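Local coordinates for putative cell surface protein (Streptococcus pyogenes, PDB 4OFQ) that probably mediates adhesion at the bacterial surface as a member of the antigen I/II family, represented here by its C-terminal beta-sandwich region, at residues D91-T94 with N95-E98; A114-A118 with S119-P123; V225-N229 with R230-L234; S267-T270 with K271-L275. One frame throughout, in Å; residues are numbered along the deposited sequence.

Contact 1: residues D91-T94 with N95-E98; sequences DDVT and NLLE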
loop_
_atom_site.group_PDB
_atom_site.type_symbol
_atom_site.label_atom_id
_atom_site.label_comp_id
_atom_site.label_asym_id
_atom_site.label_seq_id
_atom_site.Cartn_x
_atom_site.Cartn_y
_atom_site.Cartn_z
ATOM N N ASP A 91 -4.557 -1.972 -30.149
ATOM C CA ASP A 91 -3.534 -0.993 -30.542
ATOM C C ASP A 91 -2.848 -0.356 -29.338
ATOM O O ASP A 91 -3.512 0.061 -28.389
ATOM C CB ASP A 91 -4.124 0.139 -31.399
ATOM C CG ASP A 91 -4.572 -0.318 -32.775
ATOM O OD1 ASP A 91 -4.311 -1.478 -33.141
ATOM O OD2 ASP A 91 -5.185 0.505 -33.491
ATOM N N ASP A 92 -1.523 -0.274 -29.387
ATOM C CA ASP A 92 -0.773 0.531 -28.426
ATOM C C ASP A 92 -0.929 1.989 -28.849
ATOM O O ASP A 92 -0.464 2.374 -29.922
ATOM C CB ASP A 92 0.702 0.120 -28.447
ATOM C CG ASP A 92 1.580 1.002 -27.578
ATOM O OD1 ASP A 92 1.051 1.777 -26.748
ATOM O OD2 ASP A 92 2.817 0.916 -27.724
ATOM N N VAL A 93 -1.592 2.799 -28.025
ATOM C CA VAL A 93 -1.866 4.184 -28.421
ATOM C C VAL A 93 -1.015 5.198 -27.664
ATOM O O VAL A 93 -1.255 6.408 -27.766
ATOM C CB VAL A 93 -3.377 4.553 -28.313
ATOM C CG1 VAL A 93 -4.211 3.660 -29.208
ATOM C CG2 VAL A 93 -3.862 4.455 -26.868
ATOM N N THR A 94 -0.012 4.711 -26.931
ATOM C CA THR A 94 0.836 5.594 -26.126
ATOM C C THR A 94 1.477 6.722 -26.950
ATOM O O THR A 94 1.583 7.851 -26.484
ATOM C CB THR A 94 1.939 4.819 -25.363
ATOM O OG1 THR A 94 2.710 4.043 -26.283
ATOM C CG2 THR A 94 1.316 3.897 -24.329
ATOM N N ASN A 95 1.896 6.420 -28.176
ATOM C CA ASN A 95 2.579 7.424 -28.988
ATOM C C ASN A 95 1.614 8.399 -29.666
ATOM O O ASN A 95 2.045 9.328 -30.353
ATOM C CB ASN A 95 3.484 6.760 -30.026
ATOM C CG ASN A 95 4.583 5.927 -29.389
ATOM O OD1 ASN A 95 5.094 4.986 -29.996
ATOM N ND2 ASN A 95 4.945 6.264 -28.153
ATOM N N LEU A 96 0.314 8.175 -29.474
ATOM C CA LEU A 96 -0.708 9.043 -30.065
ATOM C C LEU A 96 -1.192 10.088 -29.078
ATOM O O LEU A 96 -2.034 10.932 -29.426
ATOM C CB LEU A 96 -1.907 8.220 -30.527
ATOM C CG LEU A 96 -1.591 7.054 -31.460
ATOM C CD1 LEU A 96 -2.881 6.398 -31.911
ATOM C CD2 LEU A 96 -0.762 7.515 -32.654
ATOM N N LEU A 97 -0.671 10.018 -27.849
ATOM C CA LEU A 97 -1.133 10.861 -26.749
ATOM C C LEU A 97 0.014 11.628 -26.115
ATOM O O LEU A 97 1.064 11.049 -25.809
ATOM C CB LEU A 97 -1.761 9.991 -25.645
ATOM C CG LEU A 97 -2.927 9.082 -26.036
ATOM C CD1 LEU A 97 -3.204 8.100 -24.907
ATOM C CD2 LEU A 97 -4.162 9.919 -26.329
ATOM N N GLU A 98 -0.202 12.919 -25.880
ATOM C CA GLU A 98 0.731 13.706 -25.095
ATOM C C GLU A 98 0.518 13.319 -23.649
ATOM O O GLU A 98 -0.607 13.381 -23.154
ATOM C CB GLU A 98 0.435 15.195 -25.232
ATOM C CG GLU A 98 0.499 15.725 -26.652
ATOM C CD GLU A 98 0.532 17.236 -26.698
ATOM O OE1 GLU A 98 0.130 17.865 -25.692
ATOM O OE2 GLU A 98 0.960 17.789 -27.739
HETATM O O HOH W 1 1.479 4.177 -29.917
#

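Contact 2: residues A114-A118 with S119-P123; sequences ALIKA and SGISP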
loop_
_atom_site.group_PDB
_atom_site.type_symbol
_atom_site.label_atom_id
_atom_site.label_comp_id
_atom_site.label_asym_id
_atom_site.label_seq_id
_atom_site.Cartn_x
_atom_site.Cartn_y
_atom_site.Cartn_z
ATOM N N ALA A 114 -7.918 26.227 -20.546
ATOM C CA ALA A 114 -9.240 26.691 -20.943
ATOM C C ALA A 114 -10.183 25.516 -21.212
ATOM O O ALA A 114 -11.360 25.556 -20.848
ATOM C CB ALA A 114 -9.141 27.595 -22.165
ATOM N N LEU A 115 -9.663 24.476 -21.857
ATOM C CA LEU A 115 -10.422 23.246 -22.076
ATOM C C LEU A 115 -10.902 22.613 -20.770
ATOM O O LEU A 115 -12.072 22.261 -20.640
ATOM C CB LEU A 115 -9.602 22.236 -22.886
ATOM C CG LEU A 115 -9.632 22.465 -24.399
ATOM C CD1 LEU A 115 -8.670 21.532 -25.117
ATOM C CD2 LEU A 115 -11.047 22.288 -24.937
ATOM N N ILE A 116 -9.998 22.464 -19.808
ATOM C CA ILE A 116 -10.380 21.962 -18.490
ATOM C C ILE A 116 -11.458 22.831 -17.826
ATOM O O ILE A 116 -12.460 22.307 -17.323
ATOM C CB ILE A 116 -9.144 21.802 -17.572
ATOM C CG1 ILE A 116 -8.262 20.672 -18.097
ATOM C CG2 ILE A 116 -9.566 21.529 -16.131
ATOM C CD1 ILE A 116 -6.914 20.558 -17.402
ATOM N N LYS A 117 -11.258 24.147 -17.851
ATOM C CA LYS A 117 -12.190 25.102 -17.238
ATOM C C LYS A 117 -13.606 24.978 -17.787
ATOM O O LYS A 117 -14.591 24.999 -17.042
ATOM C CB LYS A 117 -11.718 26.543 -17.466
ATOM C CG LYS A 117 -10.593 27.011 -16.555
ATOM C CD LYS A 117 -11.129 27.652 -15.281
ATOM C CE LYS A 117 -9.996 28.206 -14.420
ATOM N NZ LYS A 117 -8.999 27.157 -14.023
ATOM N N ALA A 118 -13.705 24.863 -19.102
ATOM C CA ALA A 118 -15.005 24.892 -19.758
ATOM C C ALA A 118 -15.689 23.528 -19.754
ATOM O O ALA A 118 -16.850 23.415 -20.142
ATOM C CB ALA A 118 -14.859 25.412 -21.172
ATOM N N SER A 119 -14.975 22.500 -19.301
ATOM C CA SER A 119 -15.480 21.126 -19.385
ATOM C C SER A 119 -16.460 20.725 -18.278
ATOM O O SER A 119 -17.243 19.791 -18.451
ATOM C CB SER A 119 -14.315 20.147 -19.379
ATOM O OG SER A 119 -13.720 20.113 -18.097
ATOM N N GLY A 120 -16.411 21.410 -17.142
ATOM C CA GLY A 120 -17.205 21.005 -15.994
ATOM C C GLY A 120 -16.366 20.183 -15.033
ATOM O O GLY A 120 -16.761 19.940 -13.894
ATOM N N ILE A 121 -15.189 19.775 -15.505
ATOM C CA ILE A 121 -14.256 18.924 -14.767
ATOM C C ILE A 121 -13.344 19.742 -13.849
ATOM O O ILE A 121 -12.928 20.844 -14.197
ATOM C CB ILE A 121 -13.415 18.066 -15.767
ATOM C CG1 ILE A 121 -14.051 16.693 -15.982
ATOM C CG2 ILE A 121 -11.967 17.927 -15.335
ATOM C CD1 ILE A 121 -15.466 16.563 -15.440
ATOM N N SER A 122 -13.031 19.193 -12.678
ATOM C CA SER A 122 -12.285 19.934 -11.670
ATOM C C SER A 122 -11.218 19.085 -10.975
ATOM O O SER A 122 -11.417 18.650 -9.836
ATOM C CB SER A 122 -13.256 20.483 -10.620
ATOM O OG SER A 122 -12.619 21.411 -9.757
ATOM N N PRO A 123 -10.074 18.856 -11.648
ATOM C CA PRO A 123 -9.000 18.098 -10.990
ATOM C C PRO A 123 -8.309 18.923 -9.908
ATOM O O PRO A 123 -8.031 20.102 -10.110
ATOM C CB PRO A 123 -8.030 17.806 -12.130
ATOM C CG PRO A 123 -8.236 18.907 -13.089
ATOM C CD PRO A 123 -9.692 19.294 -13.000
HETATM O O HOH W 2 -14.776 22.852 -15.575
#

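Contact 3: residues V225-N229 with R230-L234; sequences VVPTN and RGYDL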
loop_
_atom_site.group_PDB
_atom_site.type_symbol
_atom_site.label_atom_id
_atom_site.label_comp_id
_atom_site.label_asym_id
_atom_site.label_seq_id
_atom_site.Cartn_x
_atom_site.Cartn_y
_atom_site.Cartn_z
ATOM N N VAL A 225 -1.049 -6.132 14.369
ATOM C CA VAL A 225 -2.124 -7.003 13.905
ATOM C C VAL A 225 -2.502 -6.628 12.462
ATOM O O VAL A 225 -2.858 -5.482 12.178
ATOM C CB VAL A 225 -3.351 -6.912 14.808
ATOM C CG1 VAL A 225 -4.493 -7.708 14.201
ATOM C CG2 VAL A 225 -3.012 -7.429 16.238
ATOM N N VAL A 226 -2.402 -7.598 11.556
ATOM C CA VAL A 226 -2.791 -7.398 10.165
ATOM C C VAL A 226 -4.303 -7.498 10.088
ATOM O O VAL A 226 -4.875 -8.519 10.465
ATOM C CB VAL A 226 -2.144 -8.461 9.261
ATOM C CG1 VAL A 226 -2.528 -8.260 7.806
ATOM C CG2 VAL A 226 -0.633 -8.409 9.401
ATOM N N PRO A 227 -4.960 -6.432 9.613
ATOM C CA PRO A 227 -6.420 -6.339 9.666
ATOM C C PRO A 227 -7.093 -7.067 8.527
ATOM O O PRO A 227 -6.450 -7.325 7.498
ATOM C CB PRO A 227 -6.671 -4.837 9.510
ATOM C CG PRO A 227 -5.551 -4.402 8.586
ATOM C CD PRO A 227 -4.348 -5.209 9.050
ATOM N N THR A 228 -8.377 -7.373 8.702
ATOM C CA THR A 228 -9.167 -7.958 7.629
ATOM C C THR A 228 -9.577 -6.860 6.663
ATOM O O THR A 228 -9.370 -5.678 6.941
ATOM C CB THR A 228 -10.423 -8.686 8.149
ATOM O OG1 THR A 228 -11.265 -7.753 8.833
ATOM C CG2 THR A 228 -10.037 -9.797 9.107
ATOM N N ASN A 229 -10.157 -7.263 5.535
ATOM C CA ASN A 229 -10.493 -6.338 4.453
ATOM C C ASN A 229 -9.257 -5.581 3.946
ATOM O O ASN A 229 -9.288 -4.372 3.693
ATOM C CB ASN A 229 -11.619 -5.386 4.869
ATOM C CG ASN A 229 -12.431 -4.885 3.684
ATOM O OD1 ASN A 229 -12.661 -3.688 3.544
ATOM N ND2 ASN A 229 -12.862 -5.805 2.824
ATOM N N ARG A 230 -8.162 -6.321 3.825
ATOM C CA ARG A 230 -6.923 -5.802 3.277
ATOM C C ARG A 230 -6.827 -6.216 1.802
ATOM O O ARG A 230 -7.531 -7.134 1.358
ATOM C CB ARG A 230 -5.737 -6.354 4.069
ATOM C CG ARG A 230 -5.695 -7.878 4.071
ATOM C CD ARG A 230 -4.490 -8.368 4.800
ATOM N NE ARG A 230 -4.389 -9.817 4.811
ATOM C CZ ARG A 230 -4.892 -10.588 5.763
ATOM N NH1 ARG A 230 -5.553 -10.044 6.784
ATOM N NH2 ARG A 230 -4.735 -11.903 5.690
ATOM N N GLY A 231 -5.971 -5.536 1.043
ATOM C CA GLY A 231 -5.814 -5.825 -0.372
ATOM C C GLY A 231 -4.573 -6.637 -0.724
ATOM O O GLY A 231 -4.098 -6.607 -1.869
ATOM N N TYR A 232 -4.062 -7.388 0.246
ATOM C CA TYR A 232 -2.811 -8.114 0.065
ATOM C C TYR A 232 -2.771 -9.373 0.919
ATOM O O TYR A 232 -3.451 -9.472 1.942
ATOM C CB TYR A 232 -1.617 -7.233 0.457
ATOM C CG TYR A 232 -1.721 -6.694 1.869
ATOM C CD1 TYR A 232 -2.381 -5.495 2.126
ATOM C CD2 TYR A 232 -1.171 -7.385 2.942
ATOM C CE1 TYR A 232 -2.494 -5.001 3.400
ATOM C CE2 TYR A 232 -1.273 -6.898 4.217
ATOM C CZ TYR A 232 -1.933 -5.710 4.448
ATOM O OH TYR A 232 -2.047 -5.234 5.730
ATOM N N ASP A 233 -1.940 -10.312 0.496
ATOM C CA ASP A 233 -1.635 -11.502 1.286
ATOM C C ASP A 233 -0.301 -11.319 1.990
ATOM O O ASP A 233 0.420 -10.357 1.726
ATOM C CB ASP A 233 -1.602 -12.715 0.366
ATOM C CG ASP A 233 -2.896 -12.884 -0.383
ATOM O OD1 ASP A 233 -3.942 -12.871 0.288
ATOM O OD2 ASP A 233 -2.877 -12.975 -1.631
ATOM N N LEU A 234 0.035 -12.245 2.879
ATOM C CA LEU A 234 1.239 -12.110 3.699
ATOM C C LEU A 234 2.445 -12.865 3.132
ATOM O O LEU A 234 2.346 -14.049 2.836
ATOM C CB LEU A 234 0.953 -12.578 5.123
ATOM C CG LEU A 234 0.015 -11.661 5.915
ATOM C CD1 LEU A 234 -0.398 -12.278 7.258
ATOM C CD2 LEU A 234 0.685 -10.304 6.116
#

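Contact 4: residues S267-T270 with K271-L275; sequences SVIT and KGTDL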
loop_
_atom_site.group_PDB
_atom_site.type_symbol
_atom_site.label_atom_id
_atom_site.label_comp_id
_atom_site.label_asym_id
_atom_site.label_seq_id
_atom_site.Cartn_x
_atom_site.Cartn_y
_atom_site.Cartn_z
ATOM N N SER A 267 -9.204 -24.397 8.769
ATOM C CA SER A 267 -8.824 -24.606 10.163
ATOM C C SER A 267 -8.542 -23.273 10.852
ATOM O O SER A 267 -8.174 -22.301 10.201
ATOM C CB SER A 267 -7.609 -25.530 10.267
ATOM O OG SER A 267 -6.449 -24.906 9.743
ATOM N N VAL A 268 -8.715 -23.235 12.173
ATOM C CA VAL A 268 -8.510 -22.015 12.943
ATOM C C VAL A 268 -7.453 -22.222 14.021
ATOM O O VAL A 268 -7.471 -23.219 14.737
ATOM C CB VAL A 268 -9.810 -21.551 13.624
ATOM C CG1 VAL A 268 -9.542 -20.342 14.527
ATOM C CG2 VAL A 268 -10.870 -21.231 12.586
ATOM N N ILE A 269 -6.522 -21.282 14.112
ATOM C CA ILE A 269 -5.547 -21.258 15.191
ATOM C C ILE A 269 -6.036 -20.198 16.163
ATOM O O ILE A 269 -6.136 -19.029 15.808
ATOM C CB ILE A 269 -4.137 -20.900 14.663
ATOM C CG1 ILE A 269 -3.629 -22.000 13.726
ATOM C CG2 ILE A 269 -3.165 -20.693 15.806
ATOM C CD1 ILE A 269 -2.398 -21.611 12.928
ATOM N N THR A 270 -6.367 -20.607 17.382
ATOM C CA THR A 270 -6.964 -19.688 18.336
ATOM C C THR A 270 -5.952 -18.739 18.958
ATOM O O THR A 270 -4.768 -19.056 19.080
ATOM C CB THR A 270 -7.716 -20.440 19.430
ATOM O OG1 THR A 270 -6.801 -21.286 20.138
ATOM C CG2 THR A 270 -8.799 -21.289 18.800
ATOM N N LYS A 271 -6.428 -17.556 19.320
ATOM C CA LYS A 271 -5.618 -16.591 20.053
ATOM C C LYS A 271 -4.995 -17.269 21.271
ATOM O O LYS A 271 -5.676 -18.005 21.995
ATOM C CB LYS A 271 -6.495 -15.414 20.478
ATOM C CG LYS A 271 -5.814 -14.391 21.369
ATOM C CD LYS A 271 -6.768 -13.233 21.645
ATOM C CE LYS A 271 -6.184 -12.273 22.659
ATOM N NZ LYS A 271 -6.958 -11.004 22.696
ATOM N N GLY A 272 -3.695 -17.059 21.469
ATOM C CA GLY A 272 -2.987 -17.653 22.593
ATOM C C GLY A 272 -2.225 -18.923 22.256
ATOM O O GLY A 272 -1.432 -19.405 23.064
ATOM N N THR A 273 -2.467 -19.469 21.066
ATOM C CA THR A 273 -1.790 -20.693 20.627
ATOM C C THR A 273 -0.299 -20.446 20.342
ATOM O O THR A 273 0.077 -19.427 19.775
ATOM C CB THR A 273 -2.452 -21.281 19.353
ATOM O OG1 THR A 273 -3.826 -21.579 19.619
ATOM C CG2 THR A 273 -1.743 -22.554 18.904
ATOM N N ASP A 274 0.540 -21.390 20.750
ATOM C CA ASP A 274 1.962 -21.361 20.463
ATOM C C ASP A 274 2.221 -21.489 18.960
ATOM O O ASP A 274 1.737 -22.421 18.326
ATOM C CB ASP A 274 2.629 -22.538 21.177
ATOM C CG ASP A 274 4.129 -22.409 21.219
ATOM O OD1 ASP A 274 4.770 -22.666 20.175
ATOM O OD2 ASP A 274 4.661 -22.042 22.289
ATOM N N LEU A 275 3.000 -20.573 18.390
ATOM C CA LEU A 275 3.237 -20.604 16.945
ATOM C C LEU A 275 4.657 -21.006 16.560
ATOM O O LEU A 275 5.047 -20.805 15.417
ATOM C CB LEU A 275 2.924 -19.238 16.321
ATOM C CG LEU A 275 1.501 -18.736 16.537
ATOM C CD1 LEU A 275 1.314 -17.342 15.926
ATOM C CD2 LEU A 275 0.487 -19.719 15.965
HETATM O O HOH W 3 -5.308 -23.341 17.942
#

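Contact 1: residues D91-T94 with N95-E98
The carbonyl O of Val93 takes a hydrogen bond of 2.9 Å from the backbone N of Leu96, closing a single turn of 3-10 helix that delivers the chain into strand 97-102. A second backbone link, from Leu97 N to Thr94 O, is long and weak at 3.4 Å. The turn is entered through an Asx turn: OD1 of Asp92 accepts the backbone N of Thr94 at 3.1 Å and the OG1 hydroxyl of Thr94 at 2.8 Å, both from the same face of the carboxylate. Thr94 can offer both donors to one oxygen because OG1 stands between its backbone N and carbonyl carbon (chi1 55°). The two bonds hold the Asp92 carboxylate against the start of the turn. A water donates to Asp92 O at 2.7 Å and accepts from the backbone N of Asn95 at 2.9 Å, spanning the same bend.

Apolar groups follow the same curl. Outside the turn, Val93 and Leu97 both pack on Ile85 of strand 80-87, while Tyr142 of helix 135-143 touches Val93 and Leu96; the turn, leading into the outermost strand 97-102 of the mixed sheet, thus packs on strand 80-87 of the five-stranded antiparallel sheet and on helix 135-143. Within it, the side chains of Val93 and Leu96 meet roughly at right angles, and CG1 of the valine lies 4.1 Å from CD1 of the leucine. The other valine methyl, CG2, meets CD1 of Leu97, whose CG also sits close to Val93 O, at 3.6 Å.

Contact 2: residues A114-A118 with S119-P123
Ile116 O, close to the C-terminal end of helix 110-119, is gripped twice by Ser119: the hydroxyl OG donates at 2.6 Å and the backbone N at 3.2 Å. Both arrive from the same face of the carbonyl, the hydroxyl moderately tilted from the plane and the N-H far above it. With OG between its own backbone N and carbonyl carbon (chi1 71°), the serine folds back over the last turn while its oxygen still faces the chain ahead. There OG accepts the backbone N of Ile121 at 3.0 Å, forming an ST turn. One hydroxyl therefore serves as donor to the helix and acceptor for the departing loop.

A water beside this turn lies 2.6 Å from Lys117 O and 3.0 Å from Ile116 O, and takes a weak bond from Gly120 N. Gly120 O is bonded to Tyr180 OH, and the Ser119 backbone pairs with Gly178. Gly120 breaks the helical course with a positive phi of 97°, at which a beta carbon would crowd the preceding carbonyl oxygen.

Beyond the turn, CG2 of Ile116 rests 3.8 Å from CD of Pro123, whose side chain lies about 6 Å from the calcium ion bound in part by the following residue, Val124. The helix end is pressed on the mixed sheet: Ile116 touches Phe127 and Met129 of strand 127-132, Ile116 and Ser119 meet Ile173 of strand 164-174, and Ile121 reaches Tyr180 of strand 177-188.

Contact 3: residues V225-N229 with R230-L234
Arg230 runs at about a right angle to Val226, and CG1 of the valine lies over one face of the guanidinium, 3.6 Å from CD and 3.7 Å from NH1. The edge of the same group is used for hydrogen bonding. NH1 donates to Pro227 O at 3.0 Å (156°), with the oxygen almost in the guanidinium plane although the donor stands well above the plane of the carbonyl. NE makes a weak bond to Tyr232 O, also at the edge, and NH1 has a further partner in Ser306 O. The bonds from NH1, with the weak one from NE, hold the flat group in its rotation and serve the carbonyls of Pro227 and Ser306.

The bend is part of the connection between strands 216-222 and 237-242 of the C-terminal beta sandwich. Asn229 and Gly231 make backbone hydrogen bonds to Ser32 of strand 32-33, so the loop also abuts the sandwich that precedes it in the chain.

Arg230 is extended from CG to NE, and its CD lies 3.6 Å above the ring plane of Tyr232, displaced toward the rim. The phenol oxygen of Tyr232 approaches Val226 CG1 at 3.7 Å. On the other branch, Val226 CG2 meets Leu234 CD2 at 4.0 Å, the two side chains running antiparallel alongside one another.

Contact 4: residues S267-T270 with K271-L275
Thr270 and Thr273 stand at the two ends of a type II beta turn and contribute, with Ile269, much of the surface that the contact buries. Thr270 O accepts the turn-closing bond from Thr273 N at 3.1 Å and a shorter one from the Thr273 hydroxyl OG1 at 2.7 Å. The two donors come from the same face of the carbonyl, each tilted a little under 30° from its plane. This double hold follows from the Thr273 torsion: OG1 lies beside its own backbone N (chi1 -59°), leaving both pointing at one acceptor. Between the ends, the Lys271 side chain is extended and its backbone N hydrogen-bonds to Asp260 OD1, while Gly272 adopts the positive phi (98°) usual at the third position of this turn type.

Ile269, at the end of strand 268-269, supplies the apolar part. Its CG2 methyl touches Thr273 CB at 3.7 Å, their side chains crossing nearly at right angles, and also reaches Leu275 CD2 at 3.8 Å. Backbone bonds of Gly272 and Thr273 with Ala257 and of Leu275 with Val255, together with Leu275 packing, fasten the turn to strand 248-257. A water joins the two threonines, accepting from Thr270 N at 3.0 Å and donating to Thr273 OG1 at 2.8 Å.

The four contacts follow one another along the chain, with none nested or crossing, and each closes only a local turn. Contact 1 ends the loop that leads from strand 80-87 into strand 97-102. Contact 2 then turns helix 110-119 toward strand 127-132; its centre is about 23 Å from that of contact 1, and both belong to the first sandwich. After the chain passes into the second sandwich, contact 3 bends the link between strands 216-222 and 237-242 where it meets strand 32-33 of the first. The centres of contacts 3 and 4 are about 18 Å apart. Contact 4 leads from the small 268-269 strand toward strand 279-284, and lies across the molecule's centre from contacts 1 and 2.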